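Local coordinates for protein inositol-3-phosphate synthase (Caenorhabditis elegans, PDB 1VKO) that belongs to the inositol-3-phosphate synthase family, is built round a Rossmann-type domain, and carries a bound nicotinamide-adenine-dinucleotide in this model, at residues A[119-124]-A[448-453]; A[96-101]-A[112-117]. All blocks are in the same frame, centred on the assembly; numbering follows the deposited sequence.

Contact 1: residues A[119-124]-A[448-453]; sequences SVTQTA and IYDLAI
D450, on the long helix 440-458, pushes its carboxylate against the first turn of the short helix 120-123 and takes four hydrogen bonds there. Three of them end on OD1. S119 OG donates to OD1 of D450 over 2.6 Å from the syn side, somewhat out of the carboxylate plane. T121 OG1 donates to the same D450 OD1 at 2.7 Å, nearly along the C-O axis, while T121 N comes down on D450 OD1 from above the carboxylate plane, at 3.1 Å. The fourth bond goes to the other oxygen: V120 N meets D450 OD2 at 3.0 Å, again on the syn side, though well bent at 135°. S119 is the N-cap residue of the short helix; its OG, set anti to the backbone N (chi1 -171°), also takes a weak bond from Q122 N. On T121, chi1 of 58° leaves OG1 flanked by the backbone N and C, on the side where D450 lies. S119 O has two donors of its own, T123 N and T123 OG1, one from above and one from below the carbonyl plane. Beside this polar patch, I453 supplies the apolar part: its CG2 lies 4.2 Å from T121 CG2, and its side chain crosses that of Q122 at about a right angle. F502 of helix 498-513 packs on V120, and the second subunit hydrogen-bonds to T123 O through its N388. The chemistry is that of a buried carboxylate at a helix N-terminus: two amide N-H groups at the start of the helix and two hydroxyls satisfy it, an environment that would probably favour the charged form of D450 and joins helix 120-123 to helix 440-458.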
loop_
_atom_site.group_PDB
_atom_site.type_symbol
_atom_site.label_atom_id
_atom_site.label_comp_id
_atom_site.label_asym_id
_atom_site.label_seq_id
_atom_site.Cartn_x
_atom_site.Cartn_y
_atom_site.Cartn_z
ATOM N N SER A 119 14.840 -20.229 -9.469
ATOM C CA SER A 119 15.786 -21.247 -8.991
ATOM C C SER A 119 17.127 -20.532 -8.808
ATOM O O SER A 119 17.633 -19.984 -9.770
ATOM C CB SER A 119 15.918 -22.359 -10.055
ATOM O OG SER A 119 16.652 -23.503 -9.597
ATOM N N VAL A 120 17.692 -20.471 -7.603
ATOM C CA VAL A 120 19.062 -19.952 -7.479
ATOM C C VAL A 120 20.030 -20.749 -8.368
ATOM O O VAL A 120 20.818 -20.157 -9.128
ATOM C CB VAL A 120 19.592 -19.919 -6.030
ATOM C CG1 VAL A 120 21.045 -19.452 -5.977
ATOM C CG2 VAL A 120 18.770 -18.981 -5.167
ATOM N N THR A 121 19.958 -22.078 -8.323
ATOM C CA THR A 121 20.970 -22.886 -9.007
ATOM C C THR A 121 20.869 -22.757 -10.514
ATOM O O THR A 121 21.879 -22.794 -11.171
ATOM C CB THR A 121 20.918 -24.358 -8.582
ATOM O OG1 THR A 121 19.622 -24.925 -8.851
ATOM C CG2 THR A 121 21.093 -24.493 -7.062
ATOM N N GLN A 122 19.658 -22.572 -11.046
ATOM C CA GLN A 122 19.455 -22.580 -12.478
ATOM C C GLN A 122 19.601 -21.197 -13.071
ATOM O O GLN A 122 19.859 -21.101 -14.257
ATOM C CB GLN A 122 18.091 -23.160 -12.900
ATOM C CG GLN A 122 17.843 -24.619 -12.551
ATOM C CD GLN A 122 19.019 -25.554 -12.908
ATOM O OE1 GLN A 122 19.633 -26.154 -12.020
ATOM N NE2 GLN A 122 19.319 -25.674 -14.195
ATOM N N THR A 123 19.441 -20.135 -12.262
ATOM C CA THR A 123 19.427 -18.757 -12.791
ATOM C C THR A 123 20.219 -17.661 -12.052
ATOM O O THR A 123 20.401 -16.573 -12.611
ATOM C CB THR A 123 17.956 -18.251 -13.140
ATOM O OG1 THR A 123 17.296 -17.770 -11.972
ATOM C CG2 THR A 123 17.064 -19.387 -13.570
ATOM N N ALA A 124 20.701 -17.903 -10.835
ATOM C CA ALA A 124 21.636 -16.931 -10.238
ATOM C C ALA A 124 22.934 -16.850 -11.045
ATOM O O ALA A 124 23.385 -17.849 -11.632
ATOM C CB ALA A 124 21.933 -17.260 -8.770
ATOM N N ILE A 448 12.252 -26.379 -4.237
ATOM C CA ILE A 448 12.339 -27.795 -4.117
ATOM C C ILE A 448 13.444 -28.267 -5.062
ATOM O O ILE A 448 14.240 -29.117 -4.677
ATOM C CB ILE A 448 11.016 -28.467 -4.434
ATOM C CG1 ILE A 448 10.023 -28.254 -3.277
ATOM C CG2 ILE A 448 11.263 -29.979 -4.684
ATOM C CD1 ILE A 448 8.606 -28.584 -3.620
ATOM N N TYR A 449 13.533 -27.701 -6.275
ATOM C CA TYR A 449 14.593 -28.133 -7.184
ATOM C C TYR A 449 15.939 -27.734 -6.608
ATOM O O TYR A 449 16.855 -28.513 -6.672
ATOM C CB TYR A 449 14.476 -27.596 -8.612
ATOM C CG TYR A 449 13.169 -27.773 -9.300
ATOM C CD1 TYR A 449 12.427 -28.931 -9.170
ATOM C CD2 TYR A 449 12.675 -26.759 -10.112
ATOM C CE1 TYR A 449 11.209 -29.085 -9.846
ATOM C CE2 TYR A 449 11.474 -26.893 -10.790
ATOM C CZ TYR A 449 10.760 -28.047 -10.652
ATOM O OH TYR A 449 9.551 -28.128 -11.267
ATOM N N ASP A 450 16.055 -26.559 -5.989
ATOM C CA ASP A 450 17.350 -26.158 -5.458
ATOM C C ASP A 450 17.808 -27.006 -4.287
ATOM O O ASP A 450 19.015 -27.329 -4.175
ATOM C CB ASP A 450 17.367 -24.705 -5.031
ATOM C CG ASP A 450 17.138 -23.731 -6.189
ATOM O OD1 ASP A 450 17.692 -23.964 -7.294
ATOM O OD2 ASP A 450 16.439 -22.687 -6.062
ATOM N N LEU A 451 16.885 -27.343 -3.382
ATOM C CA LEU A 451 17.278 -28.141 -2.205
ATOM C C LEU A 451 17.807 -29.514 -2.674
ATOM O O LEU A 451 18.891 -29.962 -2.285
ATOM C CB LEU A 451 16.121 -28.282 -1.214
ATOM C CG LEU A 451 15.650 -27.025 -0.464
ATOM C CD1 LEU A 451 14.176 -27.170 -0.123
ATOM C CD2 LEU A 451 16.469 -26.745 0.795
ATOM N N ALA A 452 17.052 -30.172 -3.537
ATOM C CA ALA A 452 17.488 -31.454 -4.040
ATOM C C ALA A 452 18.887 -31.266 -4.649
ATOM O O ALA A 452 19.798 -32.073 -4.400
ATOM C CB ALA A 452 16.490 -31.995 -5.074
ATOM N N ILE A 453 19.067 -30.180 -5.401
ATOM C CA ILE A 453 20.206 -30.066 -6.302
ATOM C C ILE A 453 21.472 -29.771 -5.499
ATOM O O ILE A 453 22.531 -30.355 -5.726
ATOM C CB ILE A 453 19.894 -29.060 -7.440
ATOM C CG1 ILE A 453 18.976 -29.737 -8.477
ATOM C CG2 ILE A 453 21.167 -28.520 -8.112
ATOM C CD1 ILE A 453 18.441 -28.818 -9.542
#

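Contact 2: residues A[96-101]-A[112-117]; sequences IFANQY and SQANYF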
loop_
_atom_site.group_PDB
_atom_site.type_symbol
_atom_site.label_atom_id
_atom_site.label_comp_id
_atom_site.label_asym_id
_atom_site.label_seq_id
_atom_site.Cartn_x
_atom_site.Cartn_y
_atom_site.Cartn_z
ATOM N N ILE A 96 8.883 -29.638 -14.489
ATOM C CA ILE A 96 9.996 -30.450 -15.063
ATOM C C ILE A 96 9.616 -30.936 -16.459
ATOM O O ILE A 96 10.333 -30.702 -17.442
ATOM C CB ILE A 96 10.434 -31.591 -14.071
ATOM C CG1 ILE A 96 11.072 -30.964 -12.815
ATOM C CG2 ILE A 96 11.452 -32.479 -14.636
ATOM C CD1 ILE A 96 11.232 -31.911 -11.639
ATOM N N PHE A 97 8.460 -31.561 -16.566
ATOM C CA PHE A 97 7.968 -32.029 -17.869
ATOM C C PHE A 97 7.860 -30.870 -18.818
ATOM O O PHE A 97 8.263 -30.953 -19.964
ATOM C CB PHE A 97 6.587 -32.656 -17.711
ATOM C CG PHE A 97 6.622 -34.063 -17.182
ATOM C CD1 PHE A 97 7.544 -34.998 -17.691
ATOM C CD2 PHE A 97 5.727 -34.470 -16.204
ATOM C CE1 PHE A 97 7.573 -36.294 -17.199
ATOM C CE2 PHE A 97 5.738 -35.776 -15.724
ATOM C CZ PHE A 97 6.659 -36.684 -16.206
ATOM N N ALA A 98 7.306 -29.772 -18.314
ATOM C CA ALA A 98 7.016 -28.628 -19.117
ATOM C C ALA A 98 8.302 -28.071 -19.665
ATOM O O ALA A 98 8.357 -27.709 -20.836
ATOM C CB ALA A 98 6.274 -27.607 -18.298
ATOM N N ASN A 99 9.348 -28.005 -18.842
ATOM C CA ASN A 99 10.680 -27.594 -19.356
ATOM C C ASN A 99 11.378 -28.609 -20.282
ATOM O O ASN A 99 12.081 -28.215 -21.204
ATOM C CB ASN A 99 11.619 -27.184 -18.229
ATOM C CG ASN A 99 11.303 -25.822 -17.692
ATOM O OD1 ASN A 99 11.940 -24.823 -18.067
ATOM N ND2 ASN A 99 10.312 -25.756 -16.804
ATOM N N GLN A 100 11.193 -29.896 -20.033
ATOM C CA GLN A 100 11.743 -30.944 -20.908
ATOM C C GLN A 100 11.234 -30.802 -22.332
ATOM O O GLN A 100 12.012 -30.877 -23.287
ATOM C CB GLN A 100 11.372 -32.316 -20.379
ATOM C CG GLN A 100 12.242 -32.835 -19.243
ATOM C CD GLN A 100 11.660 -34.075 -18.588
ATOM O OE1 GLN A 100 10.460 -34.303 -18.656
ATOM N NE2 GLN A 100 12.504 -34.854 -17.904
ATOM N N TYR A 101 9.933 -30.549 -22.479
ATOM C CA TYR A 101 9.310 -30.410 -23.791
ATOM C C TYR A 101 9.156 -28.986 -24.281
ATOM O O TYR A 101 8.538 -28.756 -25.324
ATOM C CB TYR A 101 7.954 -31.088 -23.775
ATOM C CG TYR A 101 8.097 -32.571 -23.570
ATOM C CD1 TYR A 101 8.117 -33.116 -22.294
ATOM C CD2 TYR A 101 8.262 -33.427 -24.657
ATOM C CE1 TYR A 101 8.273 -34.479 -22.100
ATOM C CE2 TYR A 101 8.412 -34.805 -24.475
ATOM C CZ TYR A 101 8.422 -35.314 -23.195
ATOM O OH TYR A 101 8.568 -36.654 -23.000
ATOM N N SER A 112 3.620 -17.587 -23.439
ATOM C CA SER A 112 4.625 -17.839 -22.427
ATOM C C SER A 112 5.179 -19.230 -22.677
ATOM O O SER A 112 4.523 -20.049 -23.298
ATOM C CB SER A 112 4.063 -17.630 -21.022
ATOM O OG SER A 112 3.460 -16.339 -20.954
ATOM N N GLN A 113 6.401 -19.457 -22.205
ATOM C CA GLN A 113 7.180 -20.689 -22.384
ATOM C C GLN A 113 7.559 -21.169 -20.985
ATOM O O GLN A 113 7.715 -20.327 -20.040
ATOM C CB GLN A 113 8.460 -20.370 -23.145
ATOM C CG GLN A 113 9.128 -21.566 -23.859
ATOM N N ALA A 114 7.697 -22.494 -20.830
ATOM C CA ALA A 114 8.284 -23.081 -19.617
ATOM C C ALA A 114 9.660 -22.477 -19.296
ATOM O O ALA A 114 10.449 -22.181 -20.209
ATOM C CB ALA A 114 8.388 -24.562 -19.749
ATOM N N ASN A 115 9.925 -22.244 -18.009
ATOM C CA ASN A 115 11.285 -21.942 -17.566
ATOM C C ASN A 115 11.550 -22.353 -16.117
ATOM O O ASN A 115 10.709 -23.002 -15.498
ATOM C CB ASN A 115 11.642 -20.466 -17.802
ATOM C CG ASN A 115 10.753 -19.508 -17.022
ATOM O OD1 ASN A 115 10.246 -19.836 -15.950
ATOM N ND2 ASN A 115 10.585 -18.304 -17.551
ATOM N N TYR A 116 12.731 -21.993 -15.611
ATOM C CA TYR A 116 13.158 -22.296 -14.235
ATOM C C TYR A 116 13.520 -21.035 -13.521
ATOM O O TYR A 116 14.429 -21.054 -12.727
ATOM C CB TYR A 116 14.367 -23.277 -14.137
ATOM C CG TYR A 116 14.021 -24.729 -14.479
ATOM C CD1 TYR A 116 13.028 -25.402 -13.787
ATOM C CD2 TYR A 116 14.664 -25.397 -15.508
ATOM C CE1 TYR A 116 12.682 -26.673 -14.105
ATOM C CE2 TYR A 116 14.333 -26.713 -15.824
ATOM C CZ TYR A 116 13.340 -27.334 -15.120
ATOM O OH TYR A 116 12.957 -28.602 -15.435
ATOM N N PHE A 117 12.801 -19.943 -13.754
ATOM C CA PHE A 117 13.075 -18.730 -12.980
ATOM C C PHE A 117 12.805 -18.931 -11.474
ATOM O O PHE A 117 12.029 -19.794 -11.058
ATOM C CB PHE A 117 12.282 -17.539 -13.514
ATOM C CG PHE A 117 12.861 -16.912 -14.756
ATOM C CD1 PHE A 117 13.857 -17.557 -15.504
ATOM C CD2 PHE A 117 12.371 -15.675 -15.205
ATOM C CE1 PHE A 117 14.380 -16.987 -16.667
ATOM C CE2 PHE A 117 12.878 -15.080 -16.380
ATOM C CZ PHE A 117 13.883 -15.746 -17.120
#
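N99 lays its amide flat over the ring of Y116, the two planes only 13° apart, with CG of N99 3.6 Å above the ring plane and offset toward the rim. CB of N99 continues the overlap at the hydroxyl end, 3.4 Å from Y116 OH. From this stacked position N99 ND2 donates to N115 O over 3.1 Å, the donor standing above the carbonyl plane. CG of N99 lies anti to its own carbonyl carbon (chi1 -76°), and OD1 of N99 comes within 3.0 Å of N115 CA. Next to it A114 drops its methyl onto the helix end: CB of A114 sits 3.3 Å from A98 O and 4.0 Å from A98 CB. Y116 OH also lies 3.5 Å from I96 CA. One shell out, ND2 of N99 also bonds S95 O within its own helix, and Y116 OH is hydrogen-bonded to N152 OD1. N115 turns away, and its OD1 accepts from the backbone N of M426 of the second subunit; M426 of that subunit also packs on A98 and N99. The segment leaving hairpin 104-107/110-113 is thus fastened to the C-terminal turn of helix 87-100 by an amide-on-ring stack and one bond to a main-chain carbonyl; the amide laid against its face restrains the turn of the Y116 ring, while the bond to N152 OD1 holds the hydroxyl tip.

In sequence contact 2 comes first, and its 112-117 segment runs almost directly into the short helix of contact 1. Their centres are 14 Å apart, yet they touch. Y449, neighbour of D450 on helix 440-458, joins them: its CE2 is 3.5 Å from Y116 CE1, the two rings nearly perpendicular, and its CE1 is 3.3 Å from I96 CD1. T123 CG2 also packs on Y116 O. Both contacts border the second subunit. Contact 1 stands off from the ligands: the D450 side chain is about 12 Å from the bound nicotinamide-adenine-dinucleotide, and that of V120 about 13 Å from the pyrophosphate.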